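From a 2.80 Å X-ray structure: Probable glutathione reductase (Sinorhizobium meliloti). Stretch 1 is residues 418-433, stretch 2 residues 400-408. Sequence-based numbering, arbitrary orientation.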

ATOM      1  N   LEU A 418       7.291  -2.975  -3.034  1.00 59.64           N
ATOM      2  CA  LEU A 418       7.581  -2.013  -4.097  1.00 59.81           C
ATOM      3  C   LEU A 418       8.922  -1.311  -3.898  1.00 61.24           C
ATOM      4  O   LEU A 418       9.750  -1.290  -4.808  1.00 62.23           O
ATOM      5  CB  LEU A 418       6.447  -1.011  -4.249  1.00 59.51           C
ATOM      6  CG  LEU A 418       5.112  -1.670  -4.588  1.00 60.21           C
ATOM      7  CD1 LEU A 418       3.991  -0.668  -4.453  1.00 62.24           C
ATOM      8  CD2 LEU A 418       5.122  -2.277  -5.984  1.00 57.82           C
ATOM      9  N   LEU A 419       9.156  -0.766  -2.707  1.00 59.46           N
ATOM     10  CA  LEU A 419      10.466  -0.229  -2.413  1.00 60.04           C
ATOM     11  C   LEU A 419      11.583  -1.233  -2.766  1.00 62.43           C
ATOM     12  O   LEU A 419      12.647  -0.837  -3.245  1.00 65.21           O
ATOM     13  CB  LEU A 419      10.569   0.170  -0.948  1.00 60.36           C
ATOM     14  CG  LEU A 419       9.717   1.336  -0.453  1.00 59.55           C
ATOM     15  CD1 LEU A 419       9.714   1.366   1.075  1.00 56.38           C
ATOM     16  CD2 LEU A 419      10.225   2.650  -1.021  1.00 59.10           C
ATOM     17  N   GLY A 420      11.344  -2.527  -2.545  1.00 60.59           N
ATOM     18  CA  GLY A 420      12.319  -3.563  -2.885  1.00 61.85           C
ATOM     19  C   GLY A 420      12.742  -3.594  -4.349  1.00 63.42           C
ATOM     20  O   GLY A 420      13.861  -3.967  -4.671  1.00 64.30           O
ATOM     21  N   ILE A 421      11.846  -3.217  -5.247  1.00 62.75           N
ATOM     22  CA  ILE A 421      12.206  -3.129  -6.643  1.00 63.88           C
ATOM     23  C   ILE A 421      13.217  -1.999  -6.799  1.00 65.21           C
ATOM     24  O   ILE A 421      14.296  -2.181  -7.381  1.00 65.87           O
ATOM     25  CB  ILE A 421      10.981  -2.890  -7.528  1.00 63.72           C
ATOM     26  CG1 ILE A 421       9.974  -4.037  -7.362  1.00 63.57           C
ATOM     27  CG2 ILE A 421      11.409  -2.749  -8.977  1.00 65.16           C
ATOM     28  CD1 ILE A 421       8.585  -3.733  -7.882  1.00 62.61           C
ATOM     29  N   SER A 422      12.883  -0.843  -6.232  1.00 64.86           N
ATOM     30  CA  SER A 422      13.749   0.334  -6.307  1.00 66.49           C
ATOM     31  C   SER A 422      15.141   0.060  -5.760  1.00 66.34           C
ATOM     32  O   SER A 422      16.121   0.505  -6.340  1.00 67.71           O
ATOM     33  CB  SER A 422      13.122   1.522  -5.583  1.00 66.48           C
ATOM     34  OG  SER A 422      11.817   1.771  -6.084  1.00 72.34           O
ATOM     35  N   LEU A 423      15.234  -0.688  -4.669  1.00 65.00           N
ATOM     36  CA  LEU A 423      16.541  -0.948  -4.077  1.00 66.14           C
ATOM     37  C   LEU A 423      17.354  -2.027  -4.804  1.00 67.67           C
ATOM     38  O   LEU A 423      18.571  -1.878  -4.981  1.00 69.51           O
ATOM     39  CB  LEU A 423      16.429  -1.229  -2.581  1.00 66.80           C
ATOM     40  CG  LEU A 423      16.459   0.063  -1.748  1.00 65.47           C
ATOM     41  CD1 LEU A 423      15.141   0.824  -1.844  1.00 65.34           C
ATOM     42  CD2 LEU A 423      16.813  -0.217  -0.293  1.00 62.93           C
ATOM     43  N   ARG A 424      16.687  -3.091  -5.249  1.00 67.50           N
ATOM     44  CA  ARG A 424      17.332  -4.092  -6.095  1.00 68.62           C
ATOM     45  C   ARG A 424      18.031  -3.401  -7.285  1.00 69.39           C
ATOM     46  O   ARG A 424      19.180  -3.713  -7.578  1.00 68.51           O
ATOM     47  CB  ARG A 424      16.332  -5.168  -6.569  1.00 67.89           C
ATOM     48  CG  ARG A 424      16.972  -6.411  -7.190  1.00 72.83           C
ATOM     49  CD  ARG A 424      17.758  -7.189  -6.142  1.00 85.25           C
ATOM     50  NE  ARG A 424      18.638  -8.210  -6.711  1.00 91.75           N
ATOM     51  CZ  ARG A 424      19.814  -8.582  -6.194  1.00 95.83           C
ATOM     52  NH1 ARG A 424      20.294  -8.012  -5.084  1.00 88.53           N
ATOM     53  NH2 ARG A 424      20.526  -9.528  -6.803  1.00101.11           N
ATOM     54  N   ALA A 425      17.353  -2.453  -7.937  1.00 68.20           N
ATOM     55  CA  ALA A 425      17.910  -1.749  -9.103  1.00 67.90           C
ATOM     56  C   ALA A 425      18.835  -0.579  -8.744  1.00 68.11           C
ATOM     57  O   ALA A 425      19.166   0.231  -9.613  1.00 68.33           O
ATOM     58  CB  ALA A 425      16.791  -1.279 -10.038  1.00 67.69           C
ATOM     59  N   GLY A 426      19.238  -0.489  -7.474  1.00 67.64           N
ATOM     60  CA  GLY A 426      20.153   0.552  -6.998  1.00 67.09           C
ATOM     61  C   GLY A 426      19.689   2.001  -7.129  1.00 67.39           C
ATOM     62  O   GLY A 426      20.458   2.850  -7.554  1.00 68.71           O
ATOM     63  N   CYS A 427      18.450   2.305  -6.759  1.00 65.38           N
ATOM     64  CA  CYS A 427      17.964   3.685  -6.839  1.00 65.38           C
ATOM     65  C   CYS A 427      18.636   4.657  -5.859  1.00 67.04           C
ATOM     66  O   CYS A 427      18.992   4.294  -4.719  1.00 65.10           O
ATOM     67  CB  CYS A 427      16.438   3.745  -6.709  1.00 66.62           C
ATOM     68  SG  CYS A 427      15.563   3.487  -8.283  1.00 71.40           S
ATOM     69  N   THR A 428      18.802   5.900  -6.303  1.00 64.57           N
ATOM     70  CA  THR A 428      19.446   6.917  -5.486  1.00 63.21           C
ATOM     71  C   THR A 428      18.400   7.799  -4.837  1.00 62.67           C
ATOM     72  O   THR A 428      17.273   7.871  -5.331  1.00 63.71           O
ATOM     73  CB  THR A 428      20.391   7.795  -6.318  1.00 62.39           C
ATOM     74  OG1 THR A 428      19.654   8.449  -7.362  1.00 64.31           O
ATOM     75  CG2 THR A 428      21.507   6.961  -6.922  1.00 60.25           C
ATOM     76  N   LYS A 429      18.776   8.477  -3.747  1.00 62.32           N
ATOM     77  CA  LYS A 429      17.891   9.413  -3.033  1.00 62.54           C
ATOM     78  C   LYS A 429      17.392  10.481  -3.997  1.00 63.75           C
ATOM     79  O   LYS A 429      16.332  11.081  -3.817  1.00 64.01           O
ATOM     80  CB  LYS A 429      18.626  10.048  -1.835  1.00 63.50           C
ATOM     81  CG  LYS A 429      17.831  11.067  -1.005  1.00 63.73           C
ATOM     82  CD  LYS A 429      16.537  10.495  -0.432  1.00 61.81           C
ATOM     83  CE  LYS A 429      15.750  11.482   0.408  1.00 60.58           C
ATOM     84  NZ  LYS A 429      15.174  12.612  -0.362  1.00 63.27           N
ATOM     85  N   ASP A 430      18.165  10.689  -5.050  1.00 64.58           N
ATOM     86  CA  ASP A 430      17.807  11.635  -6.087  1.00 65.99           C
ATOM     87  C   ASP A 430      16.658  11.111  -6.952  1.00 66.41           C
ATOM     88  O   ASP A 430      15.693  11.850  -7.142  1.00 70.38           O
ATOM     89  CB  ASP A 430      19.053  12.067  -6.861  1.00 66.08           C
ATOM     90  CG  ASP A 430      20.119  12.633  -5.932  1.00 66.25           C
ATOM     91  OD1 ASP A 430      19.955  13.772  -5.452  1.00 67.40           O
ATOM     92  OD2 ASP A 430      21.089  11.916  -5.627  1.00 64.62           O
ATOM     93  N   ASP A 431      16.717   9.855  -7.419  1.00 64.60           N
ATOM     94  CA  ASP A 431      15.568   9.238  -8.115  1.00 67.27           C
ATOM     95  C   ASP A 431      14.280   9.471  -7.341  1.00 66.52           C
ATOM     96  O   ASP A 431      13.225   9.772  -7.932  1.00 65.46           O
ATOM     97  CB  ASP A 431      15.723   7.720  -8.270  1.00 65.60           C
ATOM     98  CG  ASP A 431      16.958   7.319  -9.060  1.00 68.49           C
ATOM     99  OD1 ASP A 431      17.240   7.971 -10.089  1.00 69.24           O
ATOM    100  OD2 ASP A 431      17.632   6.338  -8.655  1.00 66.06           O
ATOM    101  N   PHE A 432      14.373   9.316  -6.017  1.00 63.70           N
ATOM    102  CA  PHE A 432      13.225   9.537  -5.140  1.00 64.12           C
ATOM    103  C   PHE A 432      12.724  10.981  -5.206  1.00 65.91           C
ATOM    104  O   PHE A 432      11.519  11.206  -5.324  1.00 65.40           O
ATOM    105  CB  PHE A 432      13.562   9.235  -3.688  1.00 60.89           C
ATOM    106  CG  PHE A 432      13.413   7.804  -3.293  1.00 58.89           C
ATOM    107  CD1 PHE A 432      14.194   6.808  -3.882  1.00 59.46           C
ATOM    108  CD2 PHE A 432      12.556   7.455  -2.261  1.00 57.95           C
ATOM    109  CE1 PHE A 432      14.087   5.494  -3.472  1.00 57.48           C
ATOM    110  CE2 PHE A 432      12.452   6.135  -1.842  1.00 57.80           C
ATOM    111  CZ  PHE A 432      13.215   5.154  -2.455  1.00 56.92           C
ATOM    112  N   ASP A 433      13.641  11.948  -5.116  1.00 64.91           N
ATOM    113  CA  ASP A 433      13.252  13.359  -5.068  1.00 66.25           C
ATOM    114  C   ASP A 433      12.661  13.873  -6.378  1.00 67.98           C
ATOM    115  O   ASP A 433      11.780  14.718  -6.352  1.00 69.90           O
ATOM    116  CB  ASP A 433      14.409  14.229  -4.585  1.00 66.98           C
ATOM    117  CG  ASP A 433      14.839  13.888  -3.163  1.00 65.66           C
ATOM    118  OD1 ASP A 433      14.363  12.886  -2.617  1.00 64.72           O
ATOM    119  OD2 ASP A 433      15.652  14.619  -2.574  1.00 67.89           O
TER
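Stretch 2 400-408: RKVVGAHIL

How does the backbone of stretch 2 run relative to stretch 1? Residues 402-408 form a strand that passes helix 418-424 nearly antiparallel, with 163° between their N-to-C directions and a closest axial approach of 9.0 Å. After Arg424 the chain leaves the helix, turns through Gly426 at positive phi, and enters a second helix at Lys429. Stretch 2 therefore starts beside the loop and the second helix, and Ala405 and Ile407 lie along the first.

What ties the two backbones together? A single beta bridge pairs Thr428 with Lys401, their CA atoms 4.2 Å apart. Val402 N donates to Cys427 O at 3.1 Å, and Lys429 N donates to Arg400 O at 2.7 Å, so the bonds fall on either side of the bridged pair. Thr428 also caps the second helix, its OG1 accepting from Asp431 N at 3.3 Å.

Which side chains fill the space between strand and helices? CB points toward stretch 1 at Val402, Ala405 and Ile407. Leu419 CD1 lies 3.9 Å from Ala405 CB and 4.1 Å from Ile407 CG1. One turn on, Leu423 CD1 packs 4.0 Å from Val402 CG1, while Leu423 CD2 approaches Val402 O at 3.6 Å. Val402 spans both helices, because its CG2 also meets Phe432 CE1 at 3.9 Å.

Where does charge enter the contact? Arg400 has the largest covered area of any residue here, and its guanidinium reaches Asp430 in a salt bridge: Arg400 NH2 donates to Asp430 OD1 at 3.1 Å, and Arg400 NE makes a weak bond to Asp430 OD2, also at 3.1 Å. Lys429 CB lies over one face of the guanidinium, and Asp430 OD1 sits at its edge, near its plane. Lys429 NZ itself turns to Asp433 OD1, in a very short 2.4 Å salt bridge.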

ATOM      1  N   ARG A 400      24.765   8.428  -2.916  1.00 64.32           N
ATOM      2  CA  ARG A 400      23.364   8.802  -2.865  1.00 63.92           C
ATOM      3  C   ARG A 400      22.424   7.577  -2.900  1.00 63.08           C
ATOM      4  O   ARG A 400      21.194   7.723  -2.933  1.00 62.89           O
ATOM      5  CB  ARG A 400      23.038   9.878  -3.912  1.00 64.46           C
ATOM      6  CG  ARG A 400      23.736  11.193  -3.616  1.00 64.05           C
ATOM      7  CD  ARG A 400      23.150  11.820  -2.368  1.00 64.55           C
ATOM      8  NE  ARG A 400      21.973  12.603  -2.716  1.00 67.13           N
ATOM      9  CZ  ARG A 400      20.953  12.871  -1.906  1.00 67.10           C
ATOM     10  NH1 ARG A 400      20.936  12.407  -0.667  1.00 65.71           N
ATOM     11  NH2 ARG A 400      19.932  13.597  -2.349  1.00 69.54           N
ATOM     12  N   LYS A 401      23.005   6.380  -2.833  1.00 62.18           N
ATOM     13  CA  LYS A 401      22.209   5.151  -2.812  1.00 62.35           C
ATOM     14  C   LYS A 401      21.297   5.059  -1.599  1.00 61.00           C
ATOM     15  O   LYS A 401      21.754   5.214  -0.472  1.00 60.82           O
ATOM     16  CB  LYS A 401      23.113   3.905  -2.800  1.00 62.28           C
ATOM     17  CG  LYS A 401      23.759   3.521  -4.115  1.00 63.73           C
ATOM     18  CD  LYS A 401      22.763   3.429  -5.259  1.00 69.22           C
ATOM     19  CE  LYS A 401      23.458   2.998  -6.553  1.00 73.52           C
ATOM     20  NZ  LYS A 401      23.837   1.553  -6.525  1.00 78.37           N
ATOM     21  N   VAL A 402      20.022   4.754  -1.815  1.00 60.37           N
ATOM     22  CA  VAL A 402      19.203   4.282  -0.699  1.00 59.52           C
ATOM     23  C   VAL A 402      19.613   2.844  -0.346  1.00 58.73           C
ATOM     24  O   VAL A 402      19.531   1.960  -1.161  1.00 58.36           O
ATOM     25  CB  VAL A 402      17.708   4.347  -0.999  1.00 57.64           C
ATOM     26  CG1 VAL A 402      16.937   3.807   0.192  1.00 57.66           C
ATOM     27  CG2 VAL A 402      17.296   5.777  -1.325  1.00 56.32           C
ATOM     28  N   VAL A 403      20.075   2.626   0.868  1.00 58.87           N
ATOM     29  CA  VAL A 403      20.613   1.330   1.260  1.00 58.49           C
ATOM     30  C   VAL A 403      19.658   0.651   2.249  1.00 58.33           C
ATOM     31  O   VAL A 403      19.846  -0.514   2.620  1.00 59.06           O
ATOM     32  CB  VAL A 403      22.028   1.470   1.906  1.00 60.56           C
ATOM     33  CG1 VAL A 403      23.038   2.077   0.932  1.00 60.50           C
ATOM     34  CG2 VAL A 403      21.979   2.284   3.200  1.00 59.19           C
ATOM     35  N   GLY A 404      18.648   1.398   2.686  1.00 57.47           N
ATOM     36  CA  GLY A 404      17.674   0.901   3.628  1.00 56.21           C
ATOM     37  C   GLY A 404      16.467   1.807   3.629  1.00 57.69           C
ATOM     38  O   GLY A 404      16.598   3.044   3.606  1.00 58.37           O
ATOM     39  N   ALA A 405      15.295   1.173   3.623  1.00 58.56           N
ATOM     40  CA  ALA A 405      13.997   1.824   3.799  1.00 57.53           C
ATOM     41  C   ALA A 405      13.181   1.005   4.802  1.00 61.03           C
ATOM     42  O   ALA A 405      13.121  -0.222   4.705  1.00 57.86           O
ATOM     43  CB  ALA A 405      13.263   1.914   2.488  1.00 56.36           C
ATOM     44  N   HIS A 406      12.579   1.704   5.770  1.00 61.71           N
ATOM     45  CA  HIS A 406      11.847   1.120   6.890  1.00 59.68           C
ATOM     46  C   HIS A 406      10.600   1.901   7.167  1.00 61.13           C
ATOM     47  O   HIS A 406      10.641   3.126   7.323  1.00 61.02           O
ATOM     48  CB  HIS A 406      12.720   1.114   8.132  1.00 62.23           C
ATOM     49  CG  HIS A 406      14.140   0.693   7.868  1.00 62.84           C
ATOM     50  ND1 HIS A 406      14.517  -0.606   7.822  1.00 64.06           N
ATOM     51  CD2 HIS A 406      15.279   1.446   7.609  1.00 61.80           C
ATOM     52  CE1 HIS A 406      15.830  -0.674   7.551  1.00 63.23           C
ATOM     53  NE2 HIS A 406      16.296   0.585   7.425  1.00 63.70           N
ATOM     54  N   ILE A 407       9.483   1.177   7.230  1.00 61.45           N
ATOM     55  CA  ILE A 407       8.147   1.750   7.376  1.00 62.34           C
ATOM     56  C   ILE A 407       7.435   1.096   8.539  1.00 64.72           C
ATOM     57  O   ILE A 407       7.360  -0.127   8.617  1.00 61.96           O
ATOM     58  CB  ILE A 407       7.254   1.508   6.128  1.00 62.25           C
ATOM     59  CG1 ILE A 407       7.992   1.797   4.813  1.00 62.01           C
ATOM     60  CG2 ILE A 407       5.983   2.342   6.219  1.00 63.12           C
ATOM     61  CD1 ILE A 407       8.338   3.257   4.590  1.00 63.31           C
ATOM     62  N   LEU A 408       6.930   1.917   9.446  1.00 62.88           N
ATOM     63  CA  LEU A 408       6.033   1.442  10.483  1.00 63.29           C
ATOM     64  C   LEU A 408       4.684   2.117  10.266  1.00 63.45           C
ATOM     65  O   LEU A 408       4.583   3.344  10.313  1.00 63.37           O
ATOM     66  CB  LEU A 408       6.593   1.780  11.857  1.00 62.64           C
ATOM     67  CG  LEU A 408       5.748   1.351  13.055  1.00 63.47           C
ATOM     68  CD1 LEU A 408       5.597  -0.160  13.086  1.00 64.43           C
ATOM     69  CD2 LEU A 408       6.381   1.853  14.345  1.00 61.81           C
TER